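Local coordinates for putative sortase (Streptococcus pneumoniae, PDB 2W1K), which is a class C sortase, a transferase that probably joins pilin subunits covalently during assembly of the pneumococcal pilus fibre, at residues T11-M16 and Y135-Q140; G139-E144 and V192-K197. One frame throughout, in Å; residues are numbered along the deposited sequence.

Interaction 1: T11-M16 and Y135-Q140; sequences TFVKSM and YYDNGQ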
ATOM      1  N   THR A  11       1.361 -17.777  -3.562  1.00 39.41           N
ATOM      2  CA  THR A  11       0.060 -18.083  -4.165  1.00 41.68           C
ATOM      3  C   THR A  11      -0.531 -16.872  -4.964  1.00 41.56           C
ATOM      4  O   THR A  11      -0.955 -17.018  -6.152  1.00 39.82           O
ATOM      5  CB  THR A  11      -0.984 -18.778  -3.176  1.00 43.37           C
ATOM      6  OG1 THR A  11      -2.029 -17.861  -2.791  1.00 46.54           O
ATOM      7  CG2 THR A  11      -0.300 -19.432  -1.927  1.00 45.76           C
ATOM      8  N   PHE A  12      -0.530 -15.691  -4.319  1.00 41.15           N
ATOM      9  CA  PHE A  12      -0.778 -14.419  -5.018  1.00 39.71           C
ATOM     10  C   PHE A  12      -0.144 -14.440  -6.389  1.00 40.43           C
ATOM     11  O   PHE A  12      -0.861 -14.400  -7.409  1.00 41.94           O
ATOM     12  CB  PHE A  12      -0.255 -13.200  -4.241  1.00 39.54           C
ATOM     13  CG  PHE A  12      -0.433 -11.911  -4.996  1.00 38.07           C
ATOM     14  CD1 PHE A  12      -1.711 -11.447  -5.317  1.00 37.04           C
ATOM     15  CD2 PHE A  12       0.684 -11.174  -5.449  1.00 38.89           C
ATOM     16  CE1 PHE A  12      -1.869 -10.247  -6.037  1.00 37.33           C
ATOM     17  CE2 PHE A  12       0.517  -9.980  -6.163  1.00 34.31           C
ATOM     18  CZ  PHE A  12      -0.766  -9.532  -6.455  1.00 33.37           C
ATOM     19  N   VAL A  13       1.189 -14.553  -6.433  1.00 39.41           N
ATOM     20  CA  VAL A  13       1.893 -14.497  -7.694  1.00 38.53           C
ATOM     21  C   VAL A  13       1.436 -15.550  -8.692  1.00 42.01           C
ATOM     22  O   VAL A  13       1.204 -15.211  -9.858  1.00 42.24           O
ATOM     23  CB  VAL A  13       3.441 -14.533  -7.592  1.00 36.65           C
ATOM     24  CG1 VAL A  13       4.081 -14.598  -9.033  1.00 32.13           C
ATOM     25  CG2 VAL A  13       3.926 -13.318  -6.894  1.00 35.14           C
ATOM     26  N   LYS A  14       1.369 -16.817  -8.286  1.00 44.47           N
ATOM     27  CA  LYS A  14       1.327 -17.864  -9.292  1.00 47.94           C
ATOM     28  C   LYS A  14      -0.037 -17.852  -9.909  1.00 48.85           C
ATOM     29  O   LYS A  14      -0.189 -18.222 -11.067  1.00 49.59           O
ATOM     30  CB  LYS A  14       1.674 -19.283  -8.763  1.00 49.25           C
ATOM     31  CG  LYS A  14       0.478 -20.273  -8.551  1.00 51.63           C
ATOM     32  CD  LYS A  14      -0.366 -20.557  -9.844  1.00 55.87           C
ATOM     33  CE  LYS A  14      -0.147 -21.971 -10.538  1.00 56.52           C
ATOM     34  NZ  LYS A  14      -0.712 -22.028 -11.974  1.00 53.73           N
ATOM     35  N   SER A  15      -1.027 -17.431  -9.147  1.00 49.56           N
ATOM     36  CA  SER A  15      -2.357 -17.478  -9.660  1.00 51.53           C
ATOM     37  C   SER A  15      -2.602 -16.373 -10.716  1.00 51.90           C
ATOM     38  O   SER A  15      -3.457 -16.522 -11.608  1.00 52.82           O
ATOM     39  CB  SER A  15      -3.338 -17.363  -8.515  1.00 52.07           C
ATOM     40  OG  SER A  15      -3.346 -16.012  -8.135  1.00 56.47           O
ATOM     41  N   MET A  16      -1.839 -15.277 -10.652  1.00 51.50           N
ATOM     42  CA  MET A  16      -2.067 -14.141 -11.538  1.00 49.54           C
ATOM     43  C   MET A  16      -1.610 -14.396 -12.971  1.00 48.75           C
ATOM     44  O   MET A  16      -0.482 -14.095 -13.323  1.00 52.02           O
ATOM     45  CB  MET A  16      -1.355 -12.920 -11.009  1.00 49.31           C
ATOM     46  CG  MET A  16      -1.463 -11.774 -11.940  1.00 48.30           C
ATOM     47  SD  MET A  16      -2.096 -10.352 -11.116  1.00 51.45           S
ATOM     48  CE  MET A  16      -3.600 -10.701 -10.198  1.00 49.38           C
ATOM     49  N   TYR A 135       9.455  -2.416  -1.775  1.00 30.27           N
ATOM     50  CA  TYR A 135       9.139  -3.080  -3.025  1.00 30.18           C
ATOM     51  C   TYR A 135       7.644  -3.484  -3.027  1.00 31.62           C
ATOM     52  O   TYR A 135       7.127  -4.015  -2.002  1.00 28.84           O
ATOM     53  CB  TYR A 135       9.979  -4.318  -3.172  1.00 29.32           C
ATOM     54  CG  TYR A 135      11.469  -3.997  -3.228  1.00 29.96           C
ATOM     55  CD1 TYR A 135      12.029  -3.519  -4.383  1.00 28.46           C
ATOM     56  CD2 TYR A 135      12.317  -4.167  -2.093  1.00 31.43           C
ATOM     57  CE1 TYR A 135      13.344  -3.253  -4.469  1.00 29.55           C
ATOM     58  CE2 TYR A 135      13.677  -3.850  -2.136  1.00 29.43           C
ATOM     59  CZ  TYR A 135      14.190  -3.433  -3.355  1.00 32.09           C
ATOM     60  OH  TYR A 135      15.514  -3.136  -3.536  1.00 34.90           O
ATOM     61  N   TYR A 136       6.976  -3.263  -4.185  1.00 27.81           N
ATOM     62  CA  TYR A 136       5.582  -3.501  -4.237  1.00 26.92           C
ATOM     63  C   TYR A 136       5.336  -4.488  -5.379  1.00 27.05           C
ATOM     64  O   TYR A 136       5.660  -4.212  -6.515  1.00 29.34           O
ATOM     65  CB  TYR A 136       4.800  -2.130  -4.454  1.00 24.86           C
ATOM     66  CG  TYR A 136       3.338  -2.384  -4.558  1.00 24.81           C
ATOM     67  CD1 TYR A 136       2.555  -2.523  -3.413  1.00 25.85           C
ATOM     68  CD2 TYR A 136       2.711  -2.553  -5.808  1.00 28.96           C
ATOM     69  CE1 TYR A 136       1.179  -2.829  -3.478  1.00 27.00           C
ATOM     70  CE2 TYR A 136       1.346  -2.904  -5.895  1.00 22.65           C
ATOM     71  CZ  TYR A 136       0.591  -3.004  -4.735  1.00 27.07           C
ATOM     72  OH  TYR A 136      -0.712  -3.416  -4.790  1.00 24.85           O
ATOM     73  N   ASP A 137       4.664  -5.597  -5.138  1.00 27.36           N
ATOM     74  CA  ASP A 137       4.492  -6.567  -6.206  1.00 26.69           C
ATOM     75  C   ASP A 137       3.030  -6.649  -6.682  1.00 27.31           C
ATOM     76  O   ASP A 137       2.138  -6.958  -5.850  1.00 25.72           O
ATOM     77  CB  ASP A 137       5.024  -7.901  -5.676  1.00 23.45           C
ATOM     78  CG  ASP A 137       5.050  -8.980  -6.718  1.00 31.30           C
ATOM     79  OD1 ASP A 137       4.504  -8.806  -7.845  1.00 31.91           O
ATOM     80  OD2 ASP A 137       5.640 -10.057  -6.379  1.00 34.46           O
ATOM     81  N   ASN A 138       2.757  -6.330  -7.963  1.00 27.55           N
ATOM     82  CA  ASN A 138       1.361  -6.310  -8.465  1.00 28.14           C
ATOM     83  C   ASN A 138       1.073  -7.599  -9.164  1.00 29.72           C
ATOM     84  O   ASN A 138       0.029  -7.752  -9.843  1.00 30.73           O
ATOM     85  CB  ASN A 138       1.044  -5.154  -9.448  1.00 27.92           C
ATOM     86  CG  ASN A 138       1.964  -5.091 -10.687  1.00 27.15           C
ATOM     87  OD1 ASN A 138       2.492  -6.054 -11.179  1.00 29.87           O
ATOM     88  ND2 ASN A 138       2.129  -3.923 -11.169  1.00 27.34           N
ATOM     89  N   GLY A 139       2.004  -8.529  -9.032  1.00 28.03           N
ATOM     90  CA  GLY A 139       1.838  -9.823  -9.723  1.00 27.55           C
ATOM     91  C   GLY A 139       2.869 -10.135 -10.757  1.00 26.73           C
ATOM     92  O   GLY A 139       3.585 -11.147 -10.650  1.00 27.25           O
ATOM     93  N   GLN A 140       2.945  -9.272 -11.765  1.00 27.62           N
ATOM     94  CA  GLN A 140       3.907  -9.374 -12.904  1.00 28.14           C
ATOM     95  C   GLN A 140       5.044  -8.415 -12.882  1.00 26.76           C
ATOM     96  O   GLN A 140       5.905  -8.520 -13.727  1.00 28.04           O
ATOM     97  CB  GLN A 140       3.180  -9.073 -14.233  1.00 28.69           C
ATOM     98  CG  GLN A 140       1.886  -9.811 -14.341  1.00 31.17           C
ATOM     99  CD  GLN A 140       1.997 -11.187 -14.935  1.00 38.39           C
ATOM    100  OE1 GLN A 140       1.351 -12.157 -14.485  1.00 44.67           O
ATOM    101  NE2 GLN A 140       2.743 -11.291 -15.989  1.00 43.39           N
TER

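Interaction 2: G139-E144 and V192-K197; sequences GQEIVE and VAVYQK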
ATOM      1  N   GLY A 139       2.004  -8.529  -9.032  1.00 28.03           N
ATOM      2  CA  GLY A 139       1.838  -9.823  -9.723  1.00 27.55           C
ATOM      3  C   GLY A 139       2.869 -10.135 -10.757  1.00 26.73           C
ATOM      4  O   GLY A 139       3.585 -11.147 -10.650  1.00 27.25           O
ATOM      5  N   GLN A 140       2.945  -9.272 -11.765  1.00 27.62           N
ATOM      6  CA  GLN A 140       3.907  -9.374 -12.904  1.00 28.14           C
ATOM      7  C   GLN A 140       5.044  -8.415 -12.882  1.00 26.76           C
ATOM      8  O   GLN A 140       5.905  -8.520 -13.727  1.00 28.04           O
ATOM      9  CB  GLN A 140       3.180  -9.073 -14.233  1.00 28.69           C
ATOM     10  CG  GLN A 140       1.886  -9.811 -14.341  1.00 31.17           C
ATOM     11  CD  GLN A 140       1.997 -11.187 -14.935  1.00 38.39           C
ATOM     12  OE1 GLN A 140       1.351 -12.157 -14.485  1.00 44.67           O
ATOM     13  NE2 GLN A 140       2.743 -11.291 -15.989  1.00 43.39           N
ATOM     14  N   GLU A 141       4.987  -7.433 -11.990  1.00 25.72           N
ATOM     15  CA  GLU A 141       6.006  -6.404 -11.866  1.00 26.86           C
ATOM     16  C   GLU A 141       6.304  -6.131 -10.362  1.00 26.49           C
ATOM     17  O   GLU A 141       5.392  -6.176  -9.504  1.00 25.26           O
ATOM     18  CB  GLU A 141       5.464  -5.092 -12.405  1.00 25.29           C
ATOM     19  CG  GLU A 141       4.942  -5.239 -13.825  1.00 27.51           C
ATOM     20  CD  GLU A 141       4.290  -3.974 -14.340  1.00 28.62           C
ATOM     21  OE1 GLU A 141       3.234  -3.625 -13.743  1.00 26.33           O
ATOM     22  OE2 GLU A 141       4.801  -3.285 -15.298  1.00 25.45           O
ATOM     23  N   ILE A 142       7.541  -5.704 -10.075  1.00 25.21           N
ATOM     24  CA  ILE A 142       7.863  -5.245  -8.773  1.00 25.56           C
ATOM     25  C   ILE A 142       8.164  -3.791  -8.906  1.00 26.94           C
ATOM     26  O   ILE A 142       9.006  -3.383  -9.745  1.00 29.67           O
ATOM     27  CB  ILE A 142       9.050  -6.016  -8.142  1.00 23.93           C
ATOM     28  CG1 ILE A 142       8.653  -7.432  -7.699  1.00 21.70           C
ATOM     29  CG2 ILE A 142       9.360  -5.296  -6.808  1.00 27.18           C
ATOM     30  CD1 ILE A 142       9.896  -8.510  -7.526  1.00 22.53           C
ATOM     31  N   VAL A 143       7.506  -2.944  -8.120  1.00 29.10           N
ATOM     32  CA  VAL A 143       7.758  -1.496  -8.309  1.00 27.22           C
ATOM     33  C   VAL A 143       8.649  -1.184  -7.133  1.00 28.79           C
ATOM     34  O   VAL A 143       8.380  -1.664  -6.029  1.00 30.21           O
ATOM     35  CB  VAL A 143       6.467  -0.689  -8.189  1.00 26.70           C
ATOM     36  CG1 VAL A 143       6.732   0.788  -8.284  1.00 22.18           C
ATOM     37  CG2 VAL A 143       5.446  -1.209  -9.262  1.00 28.51           C
ATOM     38  N   GLU A 144       9.666  -0.377  -7.364  1.00 26.36           N
ATOM     39  CA  GLU A 144      10.599  -0.015  -6.306  1.00 28.64           C
ATOM     40  C   GLU A 144      10.354   1.446  -5.927  1.00 26.52           C
ATOM     41  O   GLU A 144      10.167   2.265  -6.817  1.00 25.18           O
ATOM     42  CB  GLU A 144      12.092  -0.259  -6.751  1.00 24.95           C
ATOM     43  CG  GLU A 144      12.979   0.209  -5.577  1.00 28.06           C
ATOM     44  CD  GLU A 144      14.445   0.162  -5.921  1.00 28.46           C
ATOM     45  OE1 GLU A 144      14.821  -0.605  -6.845  1.00 33.27           O
ATOM     46  OE2 GLU A 144      15.223   0.885  -5.256  1.00 35.33           O
ATOM     47  N   VAL A 192      10.774   4.693  -7.740  1.00 28.26           N
ATOM     48  CA  VAL A 192      12.051   4.673  -8.462  1.00 32.46           C
ATOM     49  C   VAL A 192      12.101   3.908  -9.837  1.00 31.52           C
ATOM     50  O   VAL A 192      12.705   4.374 -10.813  1.00 32.45           O
ATOM     51  CB  VAL A 192      13.177   4.158  -7.415  1.00 31.38           C
ATOM     52  CG1 VAL A 192      14.292   3.555  -8.055  1.00 35.36           C
ATOM     53  CG2 VAL A 192      13.550   5.261  -6.503  1.00 35.49           C
ATOM     54  N   ALA A 193      11.512   2.726  -9.897  1.00 29.27           N
ATOM     55  CA  ALA A 193      11.670   1.911 -11.083  1.00 28.50           C
ATOM     56  C   ALA A 193      10.569   0.837 -10.962  1.00 29.20           C
ATOM     57  O   ALA A 193       9.985   0.630  -9.864  1.00 27.17           O
ATOM     58  CB  ALA A 193      13.109   1.225 -11.098  1.00 28.61           C
ATOM     59  N   VAL A 194      10.285   0.184 -12.091  1.00 28.38           N
ATOM     60  CA  VAL A 194       9.323  -0.888 -12.200  1.00 27.92           C
ATOM     61  C   VAL A 194      10.179  -2.015 -12.881  1.00 28.37           C
ATOM     62  O   VAL A 194      10.787  -1.779 -13.910  1.00 26.36           O
ATOM     63  CB  VAL A 194       8.132  -0.535 -13.171  1.00 29.40           C
ATOM     64  CG1 VAL A 194       7.249  -1.733 -13.385  1.00 24.99           C
ATOM     65  CG2 VAL A 194       7.272   0.625 -12.613  1.00 28.86           C
ATOM     66  N   TYR A 195      10.173  -3.213 -12.325  1.00 27.26           N
ATOM     67  CA  TYR A 195      10.839  -4.330 -12.927  1.00 28.16           C
ATOM     68  C   TYR A 195       9.821  -5.286 -13.404  1.00 28.35           C
ATOM     69  O   TYR A 195       8.877  -5.612 -12.660  1.00 30.75           O
ATOM     70  CB  TYR A 195      11.730  -5.015 -11.869  1.00 29.45           C
ATOM     71  CG  TYR A 195      12.753  -4.018 -11.242  1.00 30.13           C
ATOM     72  CD1 TYR A 195      13.981  -3.716 -11.889  1.00 33.29           C
ATOM     73  CD2 TYR A 195      12.485  -3.349 -10.026  1.00 36.02           C
ATOM     74  CE1 TYR A 195      14.886  -2.757 -11.369  1.00 29.70           C
ATOM     75  CE2 TYR A 195      13.439  -2.368  -9.487  1.00 36.80           C
ATOM     76  CZ  TYR A 195      14.636  -2.131 -10.173  1.00 33.77           C
ATOM     77  OH  TYR A 195      15.604  -1.238  -9.716  1.00 42.77           O
ATOM     78  N   GLN A 196      10.030  -5.814 -14.618  1.00 27.06           N
ATOM     79  CA  GLN A 196       9.192  -6.870 -15.142  1.00 28.51           C
ATOM     80  C   GLN A 196       9.777  -8.168 -14.692  1.00 28.36           C
ATOM     81  O   GLN A 196      10.973  -8.373 -14.853  1.00 26.34           O
ATOM     82  CB  GLN A 196       9.293  -6.882 -16.703  1.00 30.74           C
ATOM     83  CG  GLN A 196       8.921  -5.468 -17.318  1.00 29.27           C
ATOM     84  CD  GLN A 196       7.431  -5.128 -16.928  1.00 29.58           C
ATOM     85  OE1 GLN A 196       6.513  -5.912 -17.179  1.00 29.29           O
ATOM     86  NE2 GLN A 196       7.228  -3.943 -16.408  1.00 25.68           N
ATOM     87  N   LYS A 197       8.917  -9.072 -14.289  1.00 27.69           N
ATOM     88  CA  LYS A 197       9.376 -10.331 -13.793  1.00 30.92           C
ATOM     89  C   LYS A 197       9.795 -11.201 -14.985  1.00 31.88           C
ATOM     90  O   LYS A 197      10.443 -12.218 -14.826  1.00 32.48           O
ATOM     91  CB  LYS A 197       8.286 -11.005 -12.966  1.00 32.46           C
ATOM     92  CG  LYS A 197       8.021 -10.275 -11.582  1.00 31.92           C
ATOM     93  CD  LYS A 197       6.955 -11.079 -10.819  1.00 33.10           C
ATOM     94  CE  LYS A 197       6.739 -10.546  -9.443  1.00 30.85           C
ATOM     95  NZ  LYS A 197       5.831 -11.540  -8.650  1.00 32.50           N
TER
HETATM   96  O   HOH W   1       6.540  -9.458 -16.155  1.00 39.83           O

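Interaction 1: T11-M16 and Y135-Q140
Asp137 and Gly139 meet Phe12 and Val13, on the last turn of helix 5-15, where strand 133-137 runs out into a turn. Asp137 touches the helix with both its backbone and its side chain. Its carbonyl O lies 3.4 Å from Phe12 CE2. Its carboxylate crosses the Val13 side chain at about a right angle, with Asp137 OD2 3.7 Å from Val13 CG2. OD2 is hydrogen-bonded to His9, one turn earlier in the helix, and forms a salt bridge with Lys197. The other oxygen, OD1, accepts the backbone N-H of Gly139, at 2.8 Å between Gly139 N and Asp137 OD1. The donor comes from above the carboxylate plane, 36° out of it. This is an Asx turn. Next comes Asn138, which works through its backbone. Its carbonyl C lies at the edge of the Phe12 ring, 3.8 Å from CZ, and its O is 3.6 Å from Met16 SD. The Asn138 CB points away from the helix, and its ND2 is hydrogen-bonded to Glu141 OE1. At Gly139 the CA of the turn comes to 5.1 Å from the CA of Val13. The positive phi of 117° suits a glycine, and Met16 SD packs 4.2 Å from Gly139 CA. Gly139 N also lies near Phe12 CE2, and its O is 3.8 Å from Val13 CG1. Phe12 CG is anti to the backbone N (chi1 176°), which starts the ring toward the turn. Gln140 closes the segment with its side chain crossing that of Met16. Phe12 and Val13 on the helix, and Met16 just after it, offer mainly carbon and sulfur to the turn. Asp137 adds polar ties beyond the two segments, and the nearby lysine would favour its ionised form.

Interaction 2: G139-E144 and V192-K197
Glu141 and Gln196 lie side by side on one face of an antiparallel strand pair, joined by a 2.7 Å hydrogen bond from Gln196 NE2 to Glu141 OE2. OE2 uses its anti lone pair, near the amide plane. A bound MES, probably from the crystallisation liquor, also makes a hydrogen bond to OE2, while OE1 is hydrogen-bonded to Tyr21 OH. On the other face, Tyr195 OH donates to Glu144 OE1 at 3.0 Å, the carboxylate and ring nearly coplanar (21°). Lys197, extended, bonds from NZ to Gly139 O at 3.0 Å, above the carbonyl plane; Asp137 is its salt-bridge partner. Lys197 N donates to Gln140 O at 3.1 Å; a water also donates there, and its bond to Lys197 N is weak. Ile142 and Tyr195 exchange backbone bonds, and Glu144 N donates to Ala193 O at 2.7 Å. Val192 and Ala193 both face Glu144 in a classic beta bulge: Glu144 O accepts from Val192 N at 2.7 Å and, weakly, from Ala193 N. Val143 CG2 is 4.2 Å from Val194 CG2, an apolar contact. Val194 CG1 lies beside the Glu141 carboxylate. Backbone bonds set the register, and each face adds a side-chain bond to a glutamate.

In the fold
The two contacts have centres 10 Å apart and share Gly139 and Gln140, in the turn between strands 133-137 and 141-153. Helix 5-15 comes first along the chain, then these two strands, then strand 183-196. The three strands are successive neighbours in the sheet of the sortase beta-barrel fold, with 141-153 in the middle. Interaction 1 sets the N-terminal helix against the end of this hairpin; interaction 2 pairs the hairpin with strand 183-196. The Asp137–Lys197 salt bridge joins them, and Val13 also packs on Lys197. The N-terminal helix is thus tied to the barrel near the turn of the hairpin, beside the residue where the chain leaves strand 183-196.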